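Local coordinates for 33-36 kDa outer membrane protein (Acinetobacter baumannii, PDB 6GIE) that probably forms a porin-type channel across the outer membrane and may bear on carbapenem susceptibility, at residues A[31-36]-A[286-291]; A[205-210]-A[227-232]; A[255-260]-A[269-274]. One frame throughout, in Å; residues are numbered along the deposited sequence.

Interaction 1: residues A[31-36]-A[286-291]; sequences SEYVDT and QTIGLN
Closure of the porin β-barrel, where its first and last strands meet, is made here by residues Ser-31 to Asp-35 running antiparallel to Gln-286 to Leu-290. Three hydrogen-bonded pairs, Ser-31 with Leu-290, Tyr-33 with Ile-288 and Asp-35 with Gln-286, are each joined by two backbone N-H...O bonds. The shortest of the six runs from Asp-35 N to Gln-286 O at 2.7 Å and is nearly straight (167°). Between these pairs, CA-H groups also approach carbonyls, with Thr-287 CA 3.1 Å from Tyr-33 O. On the face of Glu-32, Val-34 and Thr-287, the side chains of Val-34 and Thr-287 lie side by side and point the same way, Val-34 CG1 resting 3.6 Å from Thr-287 OG1. Thr-287 CG2, anti to its backbone N, comes instead within 3.8 Å of Glu-32 OE1. On the other face, which bears Tyr-33, Ile-288 and Leu-290, Ile-288 CG2 meets Tyr-33 CB at 4.2 Å, at the ring's edge. This is the outer surface: the Ile-288 side chain also approaches a bound detergent. Glu-32 bonds through its backbone to Thr-44 of strand 43-52, and Val-34 to Asn-42 just before that strand, while strand 266-276 flanks residues 286-291.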
loop_
_atom_site.group_PDB
_atom_site.type_symbol
_atom_site.label_atom_id
_atom_site.label_comp_id
_atom_site.label_asym_id
_atom_site.label_seq_id
_atom_site.Cartn_x
_atom_site.Cartn_y
_atom_site.Cartn_z
ATOM N N SER A 31 -3.460 13.222 -5.676
ATOM C CA SER A 31 -4.620 14.061 -5.533
ATOM C C SER A 31 -5.856 13.277 -5.902
ATOM O O SER A 31 -5.806 12.420 -6.837
ATOM C CB SER A 31 -4.569 15.204 -6.534
ATOM O OG SER A 31 -3.770 16.237 -6.070
ATOM N N GLU A 32 -6.968 13.592 -5.232
ATOM C CA GLU A 32 -8.201 12.888 -5.460
ATOM C C GLU A 32 -9.396 13.772 -5.277
ATOM O O GLU A 32 -9.395 14.698 -4.447
ATOM C CB GLU A 32 -8.372 11.651 -4.587
ATOM C CG GLU A 32 -7.155 10.749 -4.441
ATOM C CD GLU A 32 -7.110 10.023 -3.096
ATOM O OE1 GLU A 32 -7.981 9.159 -2.858
ATOM O OE2 GLU A 32 -6.209 10.328 -2.276
ATOM N N TYR A 33 -10.400 13.507 -6.112
ATOM C CA TYR A 33 -11.683 14.138 -6.010
ATOM C C TYR A 33 -12.770 13.080 -5.760
ATOM O O TYR A 33 -12.844 12.035 -6.429
ATOM C CB TYR A 33 -11.988 14.873 -7.272
ATOM C CG TYR A 33 -13.317 15.585 -7.243
ATOM C CD1 TYR A 33 -13.484 16.733 -6.456
ATOM C CD2 TYR A 33 -14.407 15.147 -8.020
ATOM C CE1 TYR A 33 -14.687 17.428 -6.435
ATOM C CE2 TYR A 33 -15.619 15.839 -8.000
ATOM C CZ TYR A 33 -15.754 16.986 -7.207
ATOM O OH TYR A 33 -16.943 17.709 -7.153
ATOM N N VAL A 34 -13.627 13.412 -4.798
ATOM C CA VAL A 34 -14.574 12.493 -4.198
ATOM C C VAL A 34 -15.956 13.112 -4.438
ATOM O O VAL A 34 -16.280 14.183 -3.904
ATOM C CB VAL A 34 -14.256 12.283 -2.664
ATOM C CG1 VAL A 34 -15.068 11.133 -2.064
ATOM C CG2 VAL A 34 -12.779 11.982 -2.429
ATOM N N ASP A 35 -16.756 12.473 -5.269
ATOM C CA ASP A 35 -18.106 12.991 -5.600
ATOM C C ASP A 35 -19.182 12.104 -4.931
ATOM O O ASP A 35 -19.059 10.888 -4.939
ATOM C CB ASP A 35 -18.260 13.041 -7.136
ATOM C CG ASP A 35 -19.566 13.649 -7.589
ATOM O OD1 ASP A 35 -20.346 14.098 -6.724
ATOM O OD2 ASP A 35 -19.835 13.668 -8.823
ATOM N N THR A 36 -20.216 12.709 -4.350
ATOM C CA THR A 36 -21.254 11.976 -3.566
ATOM C C THR A 36 -22.677 12.280 -4.013
ATOM O O THR A 36 -23.014 13.423 -4.299
ATOM C CB THR A 36 -21.149 12.287 -2.065
ATOM O OG1 THR A 36 -21.525 13.646 -1.833
ATOM C CG2 THR A 36 -19.729 12.116 -1.585
ATOM N N GLN A 286 -18.084 8.327 -5.705
ATOM C CA GLN A 286 -16.976 8.024 -6.640
ATOM C C GLN A 286 -15.782 8.892 -6.361
ATOM O O GLN A 286 -15.951 10.065 -6.045
ATOM C CB GLN A 286 -17.352 8.293 -8.113
ATOM C CG GLN A 286 -18.695 7.769 -8.532
ATOM C CD GLN A 286 -18.894 7.751 -10.043
ATOM O OE1 GLN A 286 -17.990 8.088 -10.808
ATOM N NE2 GLN A 286 -20.082 7.330 -10.477
ATOM N N THR A 287 -14.611 8.333 -6.596
ATOM C CA THR A 287 -13.322 8.945 -6.364
ATOM C C THR A 287 -12.448 8.724 -7.592
ATOM O O THR A 287 -12.194 7.582 -7.989
ATOM C CB THR A 287 -12.634 8.299 -5.145
ATOM O OG1 THR A 287 -13.462 8.504 -4.000
ATOM C CG2 THR A 287 -11.257 8.927 -4.846
ATOM N N ILE A 288 -12.055 9.824 -8.237
ATOM C CA ILE A 288 -11.089 9.799 -9.306
ATOM C C ILE A 288 -9.773 10.335 -8.713
ATOM O O ILE A 288 -9.765 11.249 -7.906
ATOM C CB ILE A 288 -11.640 10.535 -10.548
ATOM C CG1 ILE A 288 -10.564 10.707 -11.608
ATOM C CG2 ILE A 288 -12.181 11.916 -10.191
ATOM C CD1 ILE A 288 -10.161 9.419 -12.258
ATOM N N GLY A 289 -8.657 9.755 -9.124
ATOM C CA GLY A 289 -7.381 10.042 -8.533
ATOM C C GLY A 289 -6.233 9.861 -9.497
ATOM O O GLY A 289 -6.287 9.015 -10.369
ATOM N N LEU A 290 -5.240 10.738 -9.371
ATOM C CA LEU A 290 -4.004 10.652 -10.057
ATOM C C LEU A 290 -2.868 10.681 -9.042
ATOM O O LEU A 290 -2.927 11.391 -8.044
ATOM C CB LEU A 290 -3.829 11.872 -10.952
ATOM C CG LEU A 290 -4.791 11.993 -12.147
ATOM C CD1 LEU A 290 -4.335 13.142 -13.039
ATOM C CD2 LEU A 290 -4.886 10.752 -12.981
ATOM N N ASN A 291 -1.810 9.974 -9.372
ATOM C CA ASN A 291 -0.680 9.921 -8.541
ATOM C C ASN A 291 0.647 9.858 -9.332
ATOM O O ASN A 291 0.690 9.605 -10.550
ATOM C CB ASN A 291 -0.840 8.766 -7.541
ATOM C CG ASN A 291 -0.924 7.449 -8.215
ATOM O OD1 ASN A 291 0.071 6.971 -8.768
ATOM N ND2 ASN A 291 -2.129 6.861 -8.243
#

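Interaction 2: residues A[205-210]-A[227-232]; sequences NMAIGF and DLFVTP
A β-hairpin of the porin barrel, strands 207-216 and 220-229, reaches its open end where Ala-207 pairs with Phe-229 and Gly-209 with Asp-227. Each pair is held by two backbone hydrogen bonds, including Phe-229 N to Ala-207 O at 2.7 Å, whose donor is tilted 32° from the carbonyl plane. Strand 220-229 then leaves the hairpin: the chain bends in an inverse gamma turn centred on Phe-229, and Val-230 and Thr-231 form a classic β-bulge against Leu-234 of the next strand. Past the last pair, the side chain of Met-206 lies over this bend, its CG 3.4 Å from Val-230 O. Its chain bends at chi3 (94°), and CE ends 4.1 Å from Val-230 CB. Pro-232 packs its CD against Asn-205 O at 3.4 Å. On the outer face, Ile-208 and Leu-228 lie side by side and point the same way, touching through CD1 of the isoleucine and CD2 of the leucine at 4.0 Å; Leu-228 also meets a bound detergent. The inner face carries Ala-207, Asp-227 and Phe-229, and the Phe-229 side chain also touches Pro-62 and Glu-65 of a loop. The edge of the Phe-229 ring meets the backbone across, with Ala-207 C and Ile-208 N in its plane. Gly-209 has no side chain on this face, and Phe-229 CE2 comes 3.8 Å from Gly-209 N.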
loop_
_atom_site.group_PDB
_atom_site.type_symbol
_atom_site.label_atom_id
_atom_site.label_comp_id
_atom_site.label_asym_id
_atom_site.label_seq_id
_atom_site.Cartn_x
_atom_site.Cartn_y
_atom_site.Cartn_z
ATOM N N ASN A 205 7.958 -11.707 -18.805
ATOM C CA ASN A 205 8.212 -10.457 -18.097
ATOM C C ASN A 205 6.952 -9.959 -17.374
ATOM O O ASN A 205 6.862 -8.792 -17.047
ATOM C CB ASN A 205 8.711 -9.380 -19.098
ATOM C CG ASN A 205 10.197 -9.463 -19.332
ATOM O OD1 ASN A 205 10.665 -9.547 -20.464
ATOM N ND2 ASN A 205 10.952 -9.466 -18.251
ATOM N N MET A 206 5.960 -10.819 -17.176
ATOM C CA MET A 206 4.755 -10.407 -16.471
ATOM C C MET A 206 4.862 -10.839 -15.012
ATOM O O MET A 206 5.729 -11.646 -14.638
ATOM C CB MET A 206 3.518 -10.982 -17.162
ATOM C CG MET A 206 3.470 -10.655 -18.685
ATOM S SD MET A 206 2.110 -11.551 -19.460
ATOM C CE MET A 206 0.923 -10.264 -19.338
ATOM N N ALA A 207 3.972 -10.342 -14.202
ATOM C CA ALA A 207 3.936 -10.719 -12.838
ATOM C C ALA A 207 2.572 -10.374 -12.292
ATOM O O ALA A 207 1.780 -9.657 -12.909
ATOM C CB ALA A 207 5.045 -9.986 -12.020
ATOM N N ILE A 208 2.372 -10.830 -11.062
ATOM C CA ILE A 208 1.125 -10.630 -10.377
ATOM C C ILE A 208 1.326 -10.348 -8.915
ATOM O O ILE A 208 2.236 -10.899 -8.300
ATOM C CB ILE A 208 0.298 -11.871 -10.604
ATOM C CG1 ILE A 208 -1.146 -11.628 -10.161
ATOM C CG2 ILE A 208 0.914 -13.065 -9.883
ATOM C CD1 ILE A 208 -2.116 -12.643 -10.816
ATOM N N GLY A 209 0.493 -9.482 -8.356
ATOM C CA GLY A 209 0.532 -9.182 -6.926
ATOM C C GLY A 209 -0.830 -9.214 -6.286
ATOM O O GLY A 209 -1.831 -8.749 -6.876
ATOM N N PHE A 210 -0.886 -9.766 -5.071
ATOM C CA PHE A 210 -2.136 -9.865 -4.350
ATOM C C PHE A 210 -1.874 -9.364 -2.976
ATOM O O PHE A 210 -0.772 -9.674 -2.374
ATOM C CB PHE A 210 -2.662 -11.334 -4.192
ATOM C CG PHE A 210 -2.828 -12.092 -5.467
ATOM C CD1 PHE A 210 -3.886 -11.829 -6.344
ATOM C CD2 PHE A 210 -1.973 -13.159 -5.776
ATOM C CE1 PHE A 210 -4.058 -12.599 -7.512
ATOM C CE2 PHE A 210 -2.140 -13.927 -6.907
ATOM C CZ PHE A 210 -3.164 -13.623 -7.792
ATOM N N ASP A 227 -2.977 -6.965 -8.595
ATOM C CA ASP A 227 -2.270 -6.158 -9.604
ATOM C C ASP A 227 -1.719 -7.060 -10.663
ATOM O O ASP A 227 -1.062 -8.037 -10.344
ATOM C CB ASP A 227 -1.135 -5.361 -8.953
ATOM C CG ASP A 227 -1.648 -4.148 -8.168
ATOM O OD1 ASP A 227 -2.518 -3.384 -8.666
ATOM O OD2 ASP A 227 -1.168 -3.934 -7.036
ATOM N N LEU A 228 -1.999 -6.759 -11.924
ATOM C CA LEU A 228 -1.431 -7.503 -13.043
ATOM C C LEU A 228 -0.315 -6.629 -13.656
ATOM O O LEU A 228 -0.586 -5.624 -14.334
ATOM C CB LEU A 228 -2.495 -7.798 -14.107
ATOM C CG LEU A 228 -3.867 -8.187 -13.553
ATOM C CD1 LEU A 228 -4.911 -8.531 -14.604
ATOM C CD2 LEU A 228 -3.664 -9.407 -12.689
ATOM N N PHE A 229 0.908 -7.125 -13.517
ATOM C CA PHE A 229 2.100 -6.516 -14.060
ATOM C C PHE A 229 2.269 -6.964 -15.467
ATOM O O PHE A 229 2.926 -7.954 -15.725
ATOM C CB PHE A 229 3.291 -6.798 -13.158
ATOM C CG PHE A 229 3.100 -6.193 -11.834
ATOM C CD1 PHE A 229 3.298 -4.818 -11.670
ATOM C CD2 PHE A 229 2.644 -6.939 -10.770
ATOM C CE1 PHE A 229 3.036 -4.222 -10.454
ATOM C CE2 PHE A 229 2.403 -6.356 -9.533
ATOM C CZ PHE A 229 2.590 -4.981 -9.367
ATOM N N VAL A 230 1.557 -6.303 -16.374
ATOM C CA VAL A 230 1.537 -6.821 -17.723
ATOM C C VAL A 230 2.898 -6.639 -18.387
ATOM O O VAL A 230 3.219 -7.368 -19.309
ATOM C CB VAL A 230 0.398 -6.264 -18.611
ATOM C CG1 VAL A 230 -0.977 -6.568 -18.008
ATOM C CG2 VAL A 230 0.587 -4.795 -18.886
ATOM N N THR A 231 3.678 -5.663 -17.916
ATOM C CA THR A 231 5.114 -5.672 -18.104
ATOM C C THR A 231 5.656 -5.243 -16.760
ATOM O O THR A 231 4.867 -4.831 -15.917
ATOM C CB THR A 231 5.582 -4.610 -19.121
ATOM O OG1 THR A 231 5.560 -3.297 -18.504
ATOM C CG2 THR A 231 4.750 -4.641 -20.388
ATOM N N PRO A 232 6.970 -5.213 -16.592
ATOM C CA PRO A 232 7.583 -4.785 -15.330
ATOM C C PRO A 232 7.283 -3.297 -14.962
ATOM O O PRO A 232 7.359 -2.873 -13.757
ATOM C CB PRO A 232 9.114 -4.998 -15.587
ATOM C CG PRO A 232 9.158 -6.017 -16.675
ATOM C CD PRO A 232 7.999 -5.629 -17.562
#

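Interaction 3: residues A[255-260]-A[269-274]; sequences GGHTQY and GADFVK. With C8E ((hydroxyethyloxy)tri(ethyloxy)octane), chain C; C8E ((hydroxyethyloxy)tri(ethyloxy)octane), chain D.
Strands 255-260 and 269-274 run almost exactly antiparallel, their axes 4.7 Å apart, and pair Gly-256 with Phe-272 and Thr-258 with Ala-270 through four backbone hydrogen bonds. They form a β-hairpin in the wall of the porin barrel. On the inner face, His-257 and Asp-271 sit opposite each other as a non-hydrogen-bonded pair. In His-257, chi1 (-53°) sets CG anti to the carbonyl carbon, and chi2 (94°) turns the ring so that CD2, not a nitrogen, meets Asp-271 OD1 at 3.0 Å. The ring and carboxylate planes are 56° apart. Val-273 CG2 approaches NE2 of the same ring obliquely. A water bridges Asp-271 OD1 and Thr-258 O, 2.7 Å from each; not every acceptor around it can be served at once. OD2 of Asp-271 makes a weak hydrogen bond to Asn-291 of the neighbouring strand. On the outer face, detergent lies against the strands: Thr-258 CG2 packs on Ala-270 CB at 3.6 Å, and the C8E of chain C runs over both. A second detergent, the C8E of chain D, passes the glycine backbone and Phe-272, its C19 lying 3.3 Å from Gly-255 C.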
loop_
_atom_site.group_PDB
_atom_site.type_symbol
_atom_site.label_atom_id
_atom_site.label_comp_id
_atom_site.label_asym_id
_atom_site.label_seq_id
_atom_site.Cartn_x
_atom_site.Cartn_y
_atom_site.Cartn_z
ATOM N N GLY A 255 -12.561 -0.646 -6.832
ATOM C CA GLY A 255 -11.743 0.227 -7.581
ATOM C C GLY A 255 -10.920 -0.407 -8.679
ATOM O O GLY A 255 -10.674 -1.607 -8.687
ATOM N N GLY A 256 -10.502 0.435 -9.622
ATOM C CA GLY A 256 -9.491 0.044 -10.552
ATOM C C GLY A 256 -8.370 1.011 -10.474
ATOM O O GLY A 256 -8.577 2.148 -10.134
ATOM N N HIS A 257 -7.192 0.553 -10.827
ATOM C CA HIS A 257 -5.967 1.275 -10.577
ATOM C C HIS A 257 -5.001 0.982 -11.691
ATOM O O HIS A 257 -4.887 -0.151 -12.112
ATOM C CB HIS A 257 -5.311 0.789 -9.276
ATOM C CG HIS A 257 -6.247 0.817 -8.132
ATOM N ND1 HIS A 257 -6.973 -0.290 -7.759
ATOM C CD2 HIS A 257 -6.726 1.856 -7.399
ATOM C CE1 HIS A 257 -7.787 0.048 -6.771
ATOM N NE2 HIS A 257 -7.664 1.345 -6.541
ATOM N N THR A 258 -4.200 1.962 -12.029
ATOM C CA THR A 258 -3.280 1.822 -13.099
ATOM C C THR A 258 -2.001 2.474 -12.652
ATOM O O THR A 258 -2.058 3.503 -11.930
ATOM C CB THR A 258 -3.908 2.566 -14.297
ATOM O OG1 THR A 258 -3.782 1.829 -15.507
ATOM C CG2 THR A 258 -3.456 3.873 -14.431
ATOM N N GLN A 259 -0.860 1.909 -13.071
ATOM C CA GLN A 259 0.359 2.576 -12.847
ATOM C C GLN A 259 1.409 2.283 -13.895
ATOM O O GLN A 259 1.523 1.131 -14.363
ATOM C CB GLN A 259 0.880 2.284 -11.412
ATOM C CG GLN A 259 2.221 2.956 -11.095
ATOM C CD GLN A 259 2.715 2.738 -9.674
ATOM O OE1 GLN A 259 3.200 3.677 -9.030
ATOM N NE2 GLN A 259 2.634 1.497 -9.187
ATOM N N TYR A 260 2.154 3.328 -14.300
ATOM C CA TYR A 260 3.170 3.133 -15.336
ATOM C C TYR A 260 4.454 3.840 -15.006
ATOM O O TYR A 260 4.443 5.037 -14.756
ATOM C CB TYR A 260 2.700 3.612 -16.735
ATOM C CG TYR A 260 3.790 3.461 -17.832
ATOM C CD1 TYR A 260 4.264 2.209 -18.205
ATOM C CD2 TYR A 260 4.343 4.552 -18.452
ATOM C CE1 TYR A 260 5.269 2.051 -19.159
ATOM C CE2 TYR A 260 5.331 4.426 -19.431
ATOM C CZ TYR A 260 5.799 3.171 -19.786
ATOM O OH TYR A 260 6.778 3.014 -20.753
ATOM N N GLY A 269 0.187 7.422 -12.212
ATOM C CA GLY A 269 -0.902 6.537 -12.020
ATOM C C GLY A 269 -2.233 7.163 -11.800
ATOM O O GLY A 269 -2.363 8.362 -11.565
ATOM N N ALA A 270 -3.238 6.281 -11.830
ATOM C CA ALA A 270 -4.603 6.692 -11.791
ATOM C C ALA A 270 -5.440 5.743 -10.992
ATOM O O ALA A 270 -5.200 4.527 -11.019
ATOM C CB ALA A 270 -5.143 6.830 -13.255
ATOM N N ASP A 271 -6.478 6.268 -10.347
ATOM C CA ASP A 271 -7.347 5.410 -9.502
ATOM C C ASP A 271 -8.790 5.839 -9.676
ATOM O O ASP A 271 -9.110 7.054 -9.713
ATOM C CB ASP A 271 -6.986 5.536 -7.997
ATOM C CG ASP A 271 -5.506 5.362 -7.719
ATOM O OD1 ASP A 271 -4.987 4.222 -7.908
ATOM O OD2 ASP A 271 -4.845 6.380 -7.344
ATOM N N PHE A 272 -9.675 4.860 -9.787
ATOM C CA PHE A 272 -11.077 5.142 -9.862
ATOM C C PHE A 272 -11.739 4.240 -8.842
ATOM O O PHE A 272 -11.600 3.013 -8.930
ATOM C CB PHE A 272 -11.616 4.868 -11.272
ATOM C CG PHE A 272 -13.116 4.933 -11.358
ATOM C CD1 PHE A 272 -13.815 5.964 -10.747
ATOM C CD2 PHE A 272 -13.822 4.039 -12.096
ATOM C CE1 PHE A 272 -15.193 6.063 -10.810
ATOM C CE2 PHE A 272 -15.226 4.146 -12.202
ATOM C CZ PHE A 272 -15.908 5.146 -11.527
ATOM N N VAL A 273 -12.520 4.822 -7.931
ATOM C CA VAL A 273 -13.023 4.088 -6.746
ATOM C C VAL A 273 -14.455 4.434 -6.509
ATOM O O VAL A 273 -14.822 5.605 -6.478
ATOM C CB VAL A 273 -12.175 4.368 -5.500
ATOM C CG1 VAL A 273 -12.688 3.625 -4.262
ATOM C CG2 VAL A 273 -10.739 3.898 -5.735
ATOM N N LYS A 274 -15.302 3.433 -6.439
ATOM C CA LYS A 274 -16.694 3.673 -6.214
ATOM C C LYS A 274 -17.040 3.134 -4.868
ATOM O O LYS A 274 -16.442 2.143 -4.450
ATOM C CB LYS A 274 -17.528 2.888 -7.209
ATOM C CG LYS A 274 -17.409 3.378 -8.628
ATOM C CD LYS A 274 -18.458 2.809 -9.583
ATOM C CE LYS A 274 -19.834 3.391 -9.341
ATOM N NZ LYS A 274 -20.827 3.055 -10.389
HETATM C C6 C8E C . -1.380 3.358 -18.356
HETATM C C7 C8E C . -2.023 4.127 -17.241
HETATM C C8 C8E C . -1.006 4.847 -16.383
HETATM O O9 C8E C . -1.282 6.265 -16.370
HETATM C C10 C8E C . -2.414 6.699 -15.626
HETATM C C11 C8E C . -2.665 8.194 -15.776
HETATM O O12 C8E C . -3.742 8.583 -16.652
HETATM C C13 C8E C . -4.768 7.662 -16.896
HETATM C C14 C8E C . -6.116 8.303 -17.143
HETATM O O15 C8E C . -6.969 7.304 -16.590
HETATM C C16 C8E C . -8.332 7.571 -16.460
HETATM C C17 C8E C . -8.799 6.823 -15.225
HETATM O O18 C8E C . -8.081 5.613 -15.023
HETATM C C19 C8E C . -8.426 5.045 -13.751
HETATM C C20 C8E C . -7.662 3.742 -13.529
HETATM O O21 C8E C . -8.479 2.611 -13.867
HETATM O O12 C8E D . -20.988 -0.530 -10.821
HETATM C C13 C8E D . -20.378 -0.055 -12.022
HETATM C C14 C8E D . -18.925 -0.505 -12.078
HETATM O O15 C8E D . -18.085 0.566 -11.645
HETATM C C16 C8E D . -16.758 0.569 -12.180
HETATM C C17 C8E D . -15.828 0.064 -11.092
HETATM O O18 C8E D . -14.471 0.023 -11.522
HETATM C C19 C8E D . -13.626 -0.626 -10.586
HETATM C C20 C8E D . -13.673 -2.139 -10.720
HETATM O O21 C8E D . -12.643 -2.557 -11.625
HETATM O O HOH W 1 -2.757 3.652 -9.376
#

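All three contacts are antiparallel strand pairings in one barrel wall. Interactions 1 and 3 are direct neighbours, their centres about 10 Å apart: strand 266-276, which carries segment 269-274, bonds to strand 285-295, which carries segment 286-291, with Thr-287 N 2.7 Å from Val-273 O and Gly-289 O 2.8 Å from Asp-271 N. Interaction 2 lies further round, its centre about 15 Å from that of interaction 3 and about 25 Å from that of interaction 1; strand 234-242 stands between the hairpins of interactions 2 and 3. Interaction 1 instead joins the first and last strands of the barrel. Bound detergent touches or closely approaches the outer face of each contact.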